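Long-range contacts in phenylalanine ammonia-lyase (Rhodosporidium toruloides, PDB 1Y2M), which catalyses the non-oxidative deamination of L-phenylalanine and L-tyrosine to trans-cinnamic and p-coumaric acid, the entry step of phenylpropanoid metabolism: residues B[452-457]-B[588-593]; B[537-542]-B[652-657]; B[571-576]-B[609-614]; B[596-601]-B[632-637]; B[603-608]-B[620-625]. All blocks are in the same frame, centred on the assembly; numbering follows the deposited sequence.

Contact 1 (B[452-457]-B[588-593]); sequences LPSCLA and TNSYDL
The backbones of Pro453 and Ser454 run beside Asn589 and Ser590, with the CA atoms of Ser454 and Ser590 5.0 Å apart. Asn589 and Ser590 are the two middle residues of a type I beta turn from Thr588 to Tyr591. The turn joins helix 570-587 to helix 593-611. Neither segment is a strand, and the contact is loop on loop.

One backbone bond links them: Ser454 N donates to Asn589 O at 3.1 Å. It is nearly straight at the hydrogen (168°), but the donor stands above the carbonyl plane. Asn589 adds the second link with its side chain. CG lies between the backbone N and the carbonyl carbon (chi1 51°). From there the amide reaches segment 452-457, and ND2 donates to Leu452 O at 2.7 Å. The acceptor lies close to the plane of the amide. ND2 also donates to Ala446 O, so two carbonyls hold this group and fix its rotation. The Ser454 side chain is about 8 Å from that of Lys468, a cinnamate-binding residue, consistent with a place near the cinnamate site. Apart from the two bonds, Ser454 CB lies 3.5 Å from Ser590 OG.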
# COMPACT_ATOMS: atom_id res chain seq x y z
N LEU B 452 -26.91 -13.21 -23.65
CA LEU B 452 -25.84 -13.21 -24.64
C LEU B 452 -25.21 -14.60 -24.62
O LEU B 452 -25.15 -15.23 -23.57
CB LEU B 452 -24.77 -12.15 -24.32
CG LEU B 452 -25.15 -10.69 -24.60
CD1 LEU B 452 -24.27 -9.69 -23.93
CD2 LEU B 452 -25.16 -10.49 -26.14
N PRO B 453 -24.69 -15.06 -25.76
CA PRO B 453 -24.07 -16.38 -25.81
C PRO B 453 -22.93 -16.51 -24.81
O PRO B 453 -22.20 -15.56 -24.61
CB PRO B 453 -23.52 -16.44 -27.24
CG PRO B 453 -24.42 -15.57 -28.00
CD PRO B 453 -24.70 -14.41 -27.08
N SER B 454 -22.82 -17.68 -24.20
CA SER B 454 -21.68 -18.00 -23.31
C SER B 454 -20.35 -17.61 -23.95
O SER B 454 -20.09 -17.91 -25.14
CB SER B 454 -21.62 -19.48 -22.98
OG SER B 454 -21.71 -20.20 -24.19
N CYS B 455 -19.54 -16.87 -23.21
CA CYS B 455 -18.21 -16.43 -23.63
C CYS B 455 -18.21 -15.57 -24.89
O CYS B 455 -17.17 -15.29 -25.44
CB CYS B 455 -17.27 -17.60 -23.84
SG CYS B 455 -17.06 -18.58 -22.31
N LEU B 456 -19.39 -15.07 -25.27
CA LEU B 456 -19.58 -14.38 -26.54
C LEU B 456 -19.15 -15.24 -27.73
O LEU B 456 -18.68 -14.76 -28.79
CB LEU B 456 -18.97 -12.97 -26.53
CG LEU B 456 -19.34 -12.05 -25.38
CD1 LEU B 456 -18.73 -10.67 -25.58
CD2 LEU B 456 -20.82 -11.90 -25.18
N ALA B 457 -19.35 -16.54 -27.58
CA ALA B 457 -19.07 -17.45 -28.67
C ALA B 457 -20.16 -17.27 -29.74
O ALA B 457 -21.36 -17.23 -29.40
CB ALA B 457 -19.11 -18.86 -28.15
N THR B 588 -30.58 -20.50 -21.07
CA THR B 588 -29.96 -21.60 -21.78
C THR B 588 -28.95 -21.10 -22.82
O THR B 588 -28.64 -21.80 -23.78
CB THR B 588 -31.00 -22.47 -22.45
OG1 THR B 588 -31.79 -21.68 -23.34
CG2 THR B 588 -31.92 -23.05 -21.36
N ASN B 589 -28.33 -19.97 -22.52
CA ASN B 589 -27.37 -19.36 -23.41
C ASN B 589 -25.99 -20.07 -23.44
O ASN B 589 -25.13 -19.70 -24.25
CB ASN B 589 -27.25 -17.84 -23.14
CG ASN B 589 -27.00 -17.50 -21.64
OD1 ASN B 589 -27.38 -18.26 -20.73
ND2 ASN B 589 -26.36 -16.33 -21.39
N SER B 590 -25.82 -21.12 -22.61
CA SER B 590 -24.64 -22.00 -22.68
C SER B 590 -24.92 -23.32 -23.36
O SER B 590 -24.03 -24.13 -23.41
CB SER B 590 -24.07 -22.29 -21.30
OG SER B 590 -23.77 -21.06 -20.64
N TYR B 591 -26.16 -23.56 -23.84
CA TYR B 591 -26.51 -24.77 -24.55
C TYR B 591 -26.15 -24.65 -26.00
O TYR B 591 -26.27 -23.57 -26.60
CB TYR B 591 -28.04 -25.00 -24.51
CG TYR B 591 -28.67 -25.52 -23.24
CD1 TYR B 591 -29.68 -26.47 -23.32
CD2 TYR B 591 -28.32 -25.04 -21.98
CE1 TYR B 591 -30.30 -26.95 -22.20
CE2 TYR B 591 -28.97 -25.54 -20.84
CZ TYR B 591 -29.95 -26.49 -20.98
OH TYR B 591 -30.63 -27.04 -19.93
N ASP B 592 -25.77 -25.79 -26.57
CA ASP B 592 -25.60 -25.90 -27.99
C ASP B 592 -26.98 -25.72 -28.69
O ASP B 592 -28.05 -25.89 -28.07
CB ASP B 592 -24.97 -27.22 -28.32
CG ASP B 592 -23.44 -27.23 -28.11
OD1 ASP B 592 -22.85 -26.23 -27.65
OD2 ASP B 592 -22.82 -28.27 -28.40
N LEU B 593 -26.93 -25.35 -29.96
CA LEU B 593 -28.10 -24.85 -30.65
C LEU B 593 -29.25 -25.85 -30.68
O LEU B 593 -30.38 -25.52 -30.33
CB LEU B 593 -27.72 -24.41 -32.06
CG LEU B 593 -28.86 -23.89 -32.92
CD1 LEU B 593 -29.35 -22.59 -32.37
CD2 LEU B 593 -28.45 -23.73 -34.39

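Contact 2 (B[537-542]-B[652-657]); sequences LRAIEF and SPALSY
A T-shaped aromatic pair, Phe542 on Tyr657, joins the long helix 506-560 to the loop after helix 619-646. The ring planes stand at 89° and the centroids are 5.0 Å apart. The edge of Phe542 points at the face of Tyr657, and CD2 sits over the ring centre. Phe542 CB also touches the phenol, 3.7 Å from Tyr657 CZ. Phe341 meets both rings. The Tyr657 hydroxyl is hydrogen-bonded to Glu543, one residue beyond Phe542 on the same helix.

One helical turn earlier, Ala539 CB presses on the loop backbone, 3.5 Å from Ala654 N. It also lies 4.0 Å from Pro653 CG. That part of the loop is shaped by an ST turn, in which Ala654 N donates to Ser652 OG at 3.1 Å.

Between the two segments the contact is apolar. The small alanine lets the loop backbone come close to the helix, while the T-shaped packing and the bond from Tyr657 to Glu543 limit how the phenol can turn.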
# COMPACT_ATOMS: atom_id res chain seq x y z
N LEU B 537 -23.56 -9.92 -31.63
CA LEU B 537 -24.39 -11.08 -31.23
C LEU B 537 -25.80 -10.65 -30.83
O LEU B 537 -26.82 -11.34 -31.11
CB LEU B 537 -23.72 -11.85 -30.09
CG LEU B 537 -22.41 -12.57 -30.49
CD1 LEU B 537 -21.73 -13.19 -29.23
CD2 LEU B 537 -22.67 -13.61 -31.55
N ARG B 538 -25.88 -9.51 -30.16
CA ARG B 538 -27.19 -8.97 -29.86
C ARG B 538 -27.98 -8.61 -31.12
O ARG B 538 -29.20 -8.81 -31.23
CB ARG B 538 -27.09 -7.77 -28.94
CG ARG B 538 -28.44 -7.39 -28.32
CD ARG B 538 -28.94 -8.39 -27.31
NE ARG B 538 -28.29 -8.25 -26.00
CZ ARG B 538 -28.49 -9.07 -24.96
NH1 ARG B 538 -29.26 -10.15 -25.13
NH2 ARG B 538 -27.93 -8.81 -23.81
N ALA B 539 -27.27 -8.06 -32.09
CA ALA B 539 -27.93 -7.69 -33.36
C ALA B 539 -28.47 -8.94 -34.07
O ALA B 539 -29.59 -8.87 -34.64
CB ALA B 539 -26.99 -6.94 -34.23
N ILE B 540 -27.69 -10.04 -34.06
CA ILE B 540 -28.16 -11.35 -34.57
C ILE B 540 -29.44 -11.81 -33.85
O ILE B 540 -30.41 -12.24 -34.48
CB ILE B 540 -27.04 -12.42 -34.46
CG1 ILE B 540 -25.98 -12.13 -35.49
CG2 ILE B 540 -27.58 -13.81 -34.65
CD1 ILE B 540 -24.64 -12.90 -35.25
N GLU B 541 -29.44 -11.67 -32.53
CA GLU B 541 -30.62 -11.99 -31.74
C GLU B 541 -31.82 -11.16 -32.20
O GLU B 541 -32.91 -11.69 -32.41
CB GLU B 541 -30.37 -11.74 -30.28
CG GLU B 541 -31.58 -11.89 -29.39
CD GLU B 541 -31.31 -11.51 -27.94
OE1 GLU B 541 -30.14 -11.51 -27.50
OE2 GLU B 541 -32.27 -11.17 -27.23
N PHE B 542 -31.60 -9.87 -32.39
CA PHE B 542 -32.68 -9.00 -32.87
C PHE B 542 -33.18 -9.36 -34.27
O PHE B 542 -34.39 -9.39 -34.50
CB PHE B 542 -32.22 -7.55 -32.87
CG PHE B 542 -32.27 -6.90 -31.50
CD1 PHE B 542 -32.41 -7.63 -30.33
CD2 PHE B 542 -32.16 -5.52 -31.41
CE1 PHE B 542 -32.42 -6.99 -29.07
CE2 PHE B 542 -32.18 -4.88 -30.18
CZ PHE B 542 -32.31 -5.62 -29.01
N SER B 652 -23.17 -4.94 -41.33
CA SER B 652 -23.56 -5.55 -40.06
C SER B 652 -24.93 -5.06 -39.59
O SER B 652 -25.17 -3.85 -39.58
CB SER B 652 -22.60 -5.21 -38.94
OG SER B 652 -23.12 -5.69 -37.70
N PRO B 653 -25.80 -5.97 -39.11
CA PRO B 653 -27.09 -5.55 -38.60
C PRO B 653 -26.98 -4.66 -37.37
O PRO B 653 -27.91 -3.92 -37.08
CB PRO B 653 -27.82 -6.87 -38.30
CG PRO B 653 -26.76 -7.85 -38.10
CD PRO B 653 -25.65 -7.43 -39.05
N ALA B 654 -25.84 -4.66 -36.68
CA ALA B 654 -25.62 -3.77 -35.55
C ALA B 654 -25.83 -2.31 -35.97
O ALA B 654 -26.26 -1.48 -35.16
CB ALA B 654 -24.22 -3.94 -35.02
N LEU B 655 -25.49 -1.99 -37.22
CA LEU B 655 -25.65 -0.61 -37.69
C LEU B 655 -27.12 -0.18 -37.68
O LEU B 655 -27.41 1.01 -37.73
CB LEU B 655 -25.07 -0.47 -39.09
CG LEU B 655 -23.59 -0.83 -39.17
CD1 LEU B 655 -23.13 -0.82 -40.62
CD2 LEU B 655 -22.71 0.06 -38.34
N SER B 656 -28.02 -1.15 -37.64
CA SER B 656 -29.49 -0.89 -37.56
C SER B 656 -29.98 -0.46 -36.17
O SER B 656 -31.09 0.09 -36.04
CB SER B 656 -30.28 -2.13 -37.97
OG SER B 656 -30.10 -2.42 -39.34
N TYR B 657 -29.19 -0.72 -35.13
CA TYR B 657 -29.65 -0.56 -33.78
C TYR B 657 -28.78 0.33 -32.94
O TYR B 657 -29.26 0.86 -31.94
CB TYR B 657 -29.73 -1.93 -33.11
CG TYR B 657 -30.60 -2.92 -33.85
CD1 TYR B 657 -31.99 -2.78 -33.90
CD2 TYR B 657 -30.04 -4.00 -34.51
CE1 TYR B 657 -32.78 -3.69 -34.59
CE2 TYR B 657 -30.81 -4.89 -35.24
CZ TYR B 657 -32.17 -4.74 -35.27
OH TYR B 657 -32.92 -5.66 -35.97

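Contact 3 (B[571-576]-B[609-614]); sequences DELVEK and VEVLSS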
# COMPACT_ATOMS: atom_id res chain seq x y z
N ASP B 571 -55.11 -15.61 -28.34
CA ASP B 571 -54.37 -14.51 -27.70
C ASP B 571 -53.61 -15.00 -26.50
O ASP B 571 -52.41 -14.76 -26.36
CB ASP B 571 -55.32 -13.42 -27.20
CG ASP B 571 -55.50 -12.31 -28.17
OD1 ASP B 571 -55.26 -12.55 -29.38
OD2 ASP B 571 -55.90 -11.21 -27.69
N GLU B 572 -54.31 -15.69 -25.61
CA GLU B 572 -53.68 -16.17 -24.39
C GLU B 572 -52.49 -17.09 -24.72
O GLU B 572 -51.43 -17.00 -24.09
CB GLU B 572 -54.70 -16.94 -23.54
CG GLU B 572 -54.17 -17.32 -22.18
CD GLU B 572 -55.07 -18.24 -21.37
OE1 GLU B 572 -56.21 -18.58 -21.80
OE2 GLU B 572 -54.62 -18.63 -20.27
N LEU B 573 -52.70 -17.99 -25.67
CA LEU B 573 -51.65 -18.98 -25.96
C LEU B 573 -50.40 -18.32 -26.52
O LEU B 573 -49.27 -18.63 -26.11
CB LEU B 573 -52.12 -20.04 -26.95
CG LEU B 573 -51.09 -21.16 -27.19
CD1 LEU B 573 -50.90 -21.97 -25.91
CD2 LEU B 573 -51.43 -22.07 -28.33
N VAL B 574 -50.60 -17.44 -27.51
CA VAL B 574 -49.45 -16.77 -28.13
C VAL B 574 -48.69 -15.98 -27.08
O VAL B 574 -47.45 -16.01 -27.02
CB VAL B 574 -49.88 -15.82 -29.25
CG1 VAL B 574 -48.67 -15.05 -29.74
CG2 VAL B 574 -50.48 -16.59 -30.38
N GLU B 575 -49.43 -15.25 -26.25
CA GLU B 575 -48.80 -14.43 -25.22
C GLU B 575 -47.97 -15.31 -24.30
O GLU B 575 -46.85 -14.97 -23.98
CB GLU B 575 -49.83 -13.65 -24.39
CG GLU B 575 -49.19 -12.90 -23.20
CD GLU B 575 -50.21 -12.47 -22.13
OE1 GLU B 575 -50.85 -13.36 -21.50
OE2 GLU B 575 -50.34 -11.24 -21.90
N LYS B 576 -48.56 -16.42 -23.82
CA LYS B 576 -47.94 -17.21 -22.76
C LYS B 576 -46.80 -18.06 -23.31
O LYS B 576 -45.76 -18.25 -22.65
CB LYS B 576 -48.99 -18.05 -22.04
CG LYS B 576 -49.92 -17.21 -21.14
CD LYS B 576 -50.80 -18.11 -20.27
CE LYS B 576 -51.83 -17.36 -19.46
NZ LYS B 576 -51.22 -16.26 -18.70
N VAL B 609 -50.12 -27.39 -22.78
CA VAL B 609 -50.94 -28.31 -22.02
C VAL B 609 -51.94 -27.55 -21.11
O VAL B 609 -53.11 -27.94 -21.01
CB VAL B 609 -50.08 -29.28 -21.16
CG1 VAL B 609 -50.92 -30.02 -20.14
CG2 VAL B 609 -49.35 -30.29 -22.07
N GLU B 610 -51.45 -26.51 -20.42
CA GLU B 610 -52.28 -25.69 -19.56
C GLU B 610 -53.29 -24.88 -20.36
O GLU B 610 -54.49 -24.96 -20.15
CB GLU B 610 -51.44 -24.74 -18.72
CG GLU B 610 -52.23 -23.85 -17.80
CD GLU B 610 -51.36 -23.12 -16.78
OE1 GLU B 610 -50.15 -23.44 -16.64
OE2 GLU B 610 -51.90 -22.21 -16.10
N VAL B 611 -52.77 -24.08 -21.29
CA VAL B 611 -53.63 -23.10 -21.98
C VAL B 611 -54.70 -23.78 -22.83
O VAL B 611 -55.87 -23.34 -22.90
CB VAL B 611 -52.78 -22.12 -22.81
CG1 VAL B 611 -53.70 -21.23 -23.62
CG2 VAL B 611 -51.90 -21.30 -21.89
N LEU B 612 -54.33 -24.89 -23.44
CA LEU B 612 -55.24 -25.63 -24.31
C LEU B 612 -55.76 -26.91 -23.63
O LEU B 612 -56.22 -27.85 -24.29
CB LEU B 612 -54.53 -26.00 -25.62
CG LEU B 612 -54.04 -24.86 -26.53
CD1 LEU B 612 -53.66 -25.40 -27.89
CD2 LEU B 612 -55.03 -23.70 -26.65
N SER B 613 -55.74 -26.94 -22.30
CA SER B 613 -56.20 -28.14 -21.61
C SER B 613 -57.66 -28.51 -21.90
O SER B 613 -58.08 -29.67 -21.68
CB SER B 613 -56.04 -28.00 -20.10
OG SER B 613 -56.94 -27.02 -19.66
N SER B 614 -58.48 -27.54 -22.31
CA SER B 614 -59.89 -27.83 -22.67
C SER B 614 -60.11 -28.47 -24.06
O SER B 614 -61.24 -28.90 -24.39
CB SER B 614 -60.73 -26.55 -22.59
OG SER B 614 -60.39 -25.69 -23.67
O HOH W 1 -56.69 -21.15 -21.13
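Leu573 and Val611 bring helix 570-587 against the C-terminal end of helix 593-611. Leu573 CB starts the contact, 3.9 Å from Val611 CG1. CG is anti to the backbone N (chi1 -175°), and the two methyls divide beyond it. CD1 packs on Val611 CB at 3.6 Å. CD2 goes to the next residue and meets Leu612 CD1 at 4.0 Å, the two leucine side chains crossing at about a right angle. Phe560 of helix 506-560 touches both leucines.

Two charged residues also touch Val611, Lys576 with its aliphatic CD and Glu572 with its carboxylate end. Lys576 CD lies 3.7 Å from Val611 CG2. Glu572, extended, slides past the valine and puts CD 4.0 Å from Val611 CG1. Its carboxylate is bridged to the other helix by a water, which donates to Glu572 OE1 at 2.7 Å and to Val611 O at 2.9 Å. An alanine at Glu572 would probably leave this water without its carboxylate acceptor and Val611 CG1 less covered.

Val611 thus packs on a leucine, a lysine methylene and a carboxylate group. The helices meet through apolar contacts of Leu573, Val611 and Leu612, and the water links a carbonyl at the helix end to a carboxylate.

Contact 4 (B[596-601]-B[632-637]); sequences RWHDAF and SAISLT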
# COMPACT_ATOMS: atom_id res chain seq x y z
N ARG B 596 -30.73 -26.62 -27.21
CA ARG B 596 -31.31 -25.39 -26.72
C ARG B 596 -32.74 -25.25 -27.18
O ARG B 596 -33.63 -24.93 -26.41
CB ARG B 596 -30.52 -24.19 -27.20
CG ARG B 596 -30.96 -22.93 -26.47
CD ARG B 596 -30.13 -21.73 -26.83
NE ARG B 596 -30.43 -20.59 -25.95
CZ ARG B 596 -29.90 -19.40 -26.13
NH1 ARG B 596 -29.05 -19.21 -27.13
NH2 ARG B 596 -30.19 -18.41 -25.33
N TRP B 597 -32.95 -25.43 -28.48
CA TRP B 597 -34.30 -25.20 -29.03
C TRP B 597 -35.28 -26.30 -28.66
O TRP B 597 -36.46 -26.04 -28.46
CB TRP B 597 -34.23 -24.95 -30.54
CG TRP B 597 -33.76 -23.53 -30.76
CD1 TRP B 597 -32.55 -23.10 -31.20
CD2 TRP B 597 -34.51 -22.36 -30.43
NE1 TRP B 597 -32.51 -21.74 -31.21
CE2 TRP B 597 -33.70 -21.25 -30.74
CE3 TRP B 597 -35.79 -22.15 -29.89
CZ2 TRP B 597 -34.14 -19.94 -30.54
CZ3 TRP B 597 -36.23 -20.84 -29.71
CH2 TRP B 597 -35.40 -19.75 -30.04
N HIS B 598 -34.82 -27.54 -28.56
CA HIS B 598 -35.67 -28.60 -28.08
C HIS B 598 -36.04 -28.39 -26.62
O HIS B 598 -37.17 -28.63 -26.24
CB HIS B 598 -35.05 -29.97 -28.37
CG HIS B 598 -35.14 -30.34 -29.81
ND1 HIS B 598 -36.30 -30.80 -30.39
CD2 HIS B 598 -34.23 -30.25 -30.80
CE1 HIS B 598 -36.11 -30.98 -31.68
NE2 HIS B 598 -34.86 -30.66 -31.96
N ASP B 599 -35.09 -27.91 -25.83
CA ASP B 599 -35.40 -27.56 -24.44
C ASP B 599 -36.46 -26.44 -24.32
O ASP B 599 -37.47 -26.55 -23.59
CB ASP B 599 -34.08 -27.17 -23.73
CG ASP B 599 -34.33 -26.53 -22.37
OD1 ASP B 599 -34.28 -27.28 -21.35
OD2 ASP B 599 -34.67 -25.33 -22.34
N ALA B 600 -36.27 -25.39 -25.08
CA ALA B 600 -37.21 -24.25 -25.03
C ALA B 600 -38.64 -24.64 -25.38
O ALA B 600 -39.61 -24.28 -24.69
CB ALA B 600 -36.75 -23.15 -25.95
N PHE B 601 -38.80 -25.35 -26.48
CA PHE B 601 -40.12 -25.80 -26.88
C PHE B 601 -40.70 -26.91 -26.04
O PHE B 601 -41.93 -27.06 -26.01
CB PHE B 601 -40.19 -26.06 -28.40
CG PHE B 601 -40.30 -24.79 -29.18
CD1 PHE B 601 -41.54 -24.16 -29.25
CD2 PHE B 601 -39.19 -24.16 -29.75
CE1 PHE B 601 -41.71 -22.97 -29.90
CE2 PHE B 601 -39.35 -22.97 -30.41
CZ PHE B 601 -40.63 -22.36 -30.49
N SER B 632 -37.65 -25.34 -36.80
CA SER B 632 -37.79 -24.04 -37.42
C SER B 632 -36.83 -23.03 -36.80
O SER B 632 -36.16 -22.25 -37.49
CB SER B 632 -39.25 -23.57 -37.32
OG SER B 632 -39.40 -22.23 -37.77
N ALA B 633 -36.75 -23.00 -35.47
CA ALA B 633 -35.83 -22.09 -34.78
C ALA B 633 -34.35 -22.39 -35.07
O ALA B 633 -33.53 -21.47 -35.24
CB ALA B 633 -36.09 -22.07 -33.31
N ILE B 634 -34.03 -23.67 -35.14
CA ILE B 634 -32.68 -24.09 -35.44
C ILE B 634 -32.29 -23.62 -36.87
O ILE B 634 -31.24 -23.00 -37.08
CB ILE B 634 -32.56 -25.62 -35.30
CG1 ILE B 634 -32.72 -26.00 -33.79
CG2 ILE B 634 -31.20 -26.11 -35.85
CD1 ILE B 634 -33.02 -27.43 -33.49
N SER B 635 -33.15 -23.89 -37.84
CA SER B 635 -32.90 -23.43 -39.21
C SER B 635 -32.83 -21.95 -39.31
O SER B 635 -31.95 -21.42 -39.98
CB SER B 635 -33.97 -23.91 -40.19
OG SER B 635 -34.11 -25.30 -40.05
N LEU B 636 -33.76 -21.25 -38.69
CA LEU B 636 -33.74 -19.80 -38.77
C LEU B 636 -32.45 -19.20 -38.16
O LEU B 636 -31.85 -18.28 -38.70
CB LEU B 636 -34.96 -19.22 -38.09
CG LEU B 636 -35.16 -17.70 -38.08
CD1 LEU B 636 -35.10 -17.11 -39.50
CD2 LEU B 636 -36.51 -17.37 -37.47
N THR B 637 -32.02 -19.75 -37.02
CA THR B 637 -30.79 -19.30 -36.40
C THR B 637 -29.62 -19.45 -37.38
O THR B 637 -28.82 -18.53 -37.55
CB THR B 637 -30.50 -20.11 -35.12
OG1 THR B 637 -31.53 -19.87 -34.18
CG2 THR B 637 -29.19 -19.69 -34.51
O HOH W 2 -30.60 -19.41 -31.32
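Trp597 and Ala633 make the central contact, a CH-pi interaction. Ala633 CB sits over the six-membered ring of the indole, 3.4 Å from its centroid and 18° off the normal. The packing is tight, with CB only 3.3 Å from Trp597 CD2. The segments belong to helices 593-611 and 619-646, successive in the chain, which form a helical hairpin. The axes of the two segments approach to 9.8 Å and run at 139° to each other, closer to antiparallel than to perpendicular.

Apolar packing continues at the next residue, Ile634. Its CG1 lies 3.7 Å from Trp597 CB, and the two side chains slide past each other in opposite directions. CG1 is anti to the carbonyl carbon (chi1 -68°). Beyond it, CD1 also touches the imidazole of His598, 4.0 Å from NE2, the two side chains crossing at about a right angle. Phe544 and Phe548 of helix 506-560 also meet the indole.

The polar links form a chain. Trp597 NE1 donates at 3.0 Å to a water at the ring edge, in its plane. The water donates to Thr637 OG1, and this hydroxyl donates to Ala633 O at 2.8 Å. Thr637 N bonds the same carbonyl from the opposite face of its plane.

Across this contact one face of the indole packs on a methyl and its N-H is satisfied by the water. The Thr637 hydroxyl gives its proton to its own helix and so meets the water as an acceptor.

Contact 5 (B[603-608]-B[620-625]); sequences FAAGTV and AAVNAW
Val608 N donates to Ala604 O at 2.9 Å, a regular helix bond that sets these two residues one turn apart on the same side of helix 593-611. Both face helix 619-646. The two helices form a helical hairpin, closed by a short loop. Here the segment axes come within 10.0 Å and run at 140° to each other.

The contact itself is apolar. Val608 and Val622 meet tip to tip, with their CG1 methyls 4.0 Å apart. The other methyl of Val608, CG2, is anti to the carbonyl carbon and goes to the indole of Trp625, 3.6 Å from CZ3. Val608 and Trp625 lie obliquely to each other. An alanine in place of Val608 would be likely to leave a gap facing both the Val622 methyls and the CZ3 corner of the indole.

Trp625 CG is anti to the backbone N (chi1 170°); beyond it the six-membered ring of the indole reaches helix 593-611. Its edge, not its face, meets the alanines, with Ala604 CB and Ala605 N near the ring plane. Phe601 and His559 make edge-to-face pairs with the same indole. The second subunit is close by: Phe603 stacks on its copy there, and Val622 packs on Leu619 of that subunit. Small residues at the crossing let the indole in edge first, and Ala604 CB lies 3.9 Å from Trp625 CH2.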
# COMPACT_ATOMS: atom_id res chain seq x y z
N PHE B 603 -40.37 -26.87 -22.76
CA PHE B 603 -40.97 -26.01 -21.74
C PHE B 603 -42.25 -25.39 -22.30
O PHE B 603 -43.32 -25.45 -21.65
CB PHE B 603 -39.96 -24.96 -21.31
CG PHE B 603 -40.17 -24.41 -19.92
CD1 PHE B 603 -41.36 -24.55 -19.23
CD2 PHE B 603 -39.16 -23.73 -19.31
CE1 PHE B 603 -41.51 -24.02 -17.91
CE2 PHE B 603 -39.31 -23.20 -18.04
CZ PHE B 603 -40.48 -23.33 -17.36
N ALA B 604 -42.20 -24.85 -23.52
CA ALA B 604 -43.41 -24.26 -24.12
C ALA B 604 -44.59 -25.25 -24.24
O ALA B 604 -45.80 -24.90 -24.10
CB ALA B 604 -43.13 -23.59 -25.47
N ALA B 605 -44.27 -26.52 -24.47
CA ALA B 605 -45.29 -27.54 -24.59
C ALA B 605 -46.10 -27.68 -23.29
O ALA B 605 -47.27 -27.98 -23.33
CB ALA B 605 -44.65 -28.88 -24.97
N GLY B 606 -45.41 -27.53 -22.13
CA GLY B 606 -46.10 -27.48 -20.83
C GLY B 606 -47.10 -26.34 -20.77
O GLY B 606 -48.21 -26.53 -20.29
N THR B 607 -46.74 -25.20 -21.37
CA THR B 607 -47.65 -24.04 -21.41
C THR B 607 -48.84 -24.39 -22.30
O THR B 607 -50.03 -24.11 -21.98
CB THR B 607 -46.90 -22.79 -21.89
OG1 THR B 607 -45.87 -22.45 -20.94
CG2 THR B 607 -47.88 -21.64 -22.08
N VAL B 608 -48.58 -25.06 -23.42
CA VAL B 608 -49.67 -25.51 -24.28
C VAL B 608 -50.66 -26.43 -23.55
O VAL B 608 -51.87 -26.28 -23.67
CB VAL B 608 -49.17 -26.19 -25.57
CG1 VAL B 608 -50.32 -26.75 -26.42
CG2 VAL B 608 -48.30 -25.21 -26.38
N ALA B 620 -49.58 -36.43 -29.25
CA ALA B 620 -48.77 -36.56 -30.47
C ALA B 620 -48.74 -35.23 -31.24
O ALA B 620 -47.72 -34.82 -31.80
CB ALA B 620 -49.29 -37.68 -31.35
N ALA B 621 -49.90 -34.56 -31.28
CA ALA B 621 -50.06 -33.30 -32.01
C ALA B 621 -49.30 -32.17 -31.35
O ALA B 621 -48.65 -31.36 -32.02
CB ALA B 621 -51.51 -32.95 -32.10
N VAL B 622 -49.35 -32.11 -30.02
CA VAL B 622 -48.57 -31.13 -29.29
C VAL B 622 -47.08 -31.42 -29.46
O VAL B 622 -46.29 -30.50 -29.68
CB VAL B 622 -48.96 -31.03 -27.80
CG1 VAL B 622 -48.11 -30.00 -27.14
CG2 VAL B 622 -50.41 -30.62 -27.70
N ASN B 623 -46.69 -32.69 -29.39
CA ASN B 623 -45.26 -33.00 -29.54
C ASN B 623 -44.77 -32.64 -30.95
O ASN B 623 -43.64 -32.18 -31.15
CB ASN B 623 -45.00 -34.47 -29.23
CG ASN B 623 -43.51 -34.81 -29.09
OD1 ASN B 623 -42.77 -34.16 -28.37
ND2 ASN B 623 -43.09 -35.89 -29.76
N ALA B 624 -45.63 -32.87 -31.93
CA ALA B 624 -45.32 -32.53 -33.34
C ALA B 624 -45.07 -31.05 -33.53
O ALA B 624 -44.14 -30.65 -34.23
CB ALA B 624 -46.42 -32.99 -34.24
N TRP B 625 -45.92 -30.22 -32.92
CA TRP B 625 -45.71 -28.78 -32.90
C TRP B 625 -44.36 -28.44 -32.29
O TRP B 625 -43.55 -27.69 -32.87
CB TRP B 625 -46.85 -28.12 -32.12
CG TRP B 625 -46.59 -26.72 -31.86
CD1 TRP B 625 -46.71 -25.68 -32.73
CD2 TRP B 625 -46.11 -26.15 -30.63
NE1 TRP B 625 -46.36 -24.50 -32.12
CE2 TRP B 625 -45.98 -24.76 -30.83
CE3 TRP B 625 -45.74 -26.68 -29.38
CZ2 TRP B 625 -45.55 -23.91 -29.84
CZ3 TRP B 625 -45.33 -25.81 -28.40
CH2 TRP B 625 -45.23 -24.45 -28.63

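In the fold
All five contacts lie on one side of the chain's centre, in the helical part that extends away from it. Contacts 4 and 5 share helices 593-611 and 619-646, with centres about 14 Å apart, and contact 5 is the inner one along the chain. Contact 3 also uses helix 593-611, its centre about 11 Å from that of contact 5. Contacts 1 and 2 lie nearer the body, their centres about 17 Å apart, and touch through Leu452 and Arg538. Contact 1 also touches contact 4. Segment 537-542 precedes contacts 3, 4 and 5, and 652-657 follows them. Contacts 1, 3, 4 and 5 reach the second subunit, contact 4 through one residue, so this arm takes part in subunit assembly.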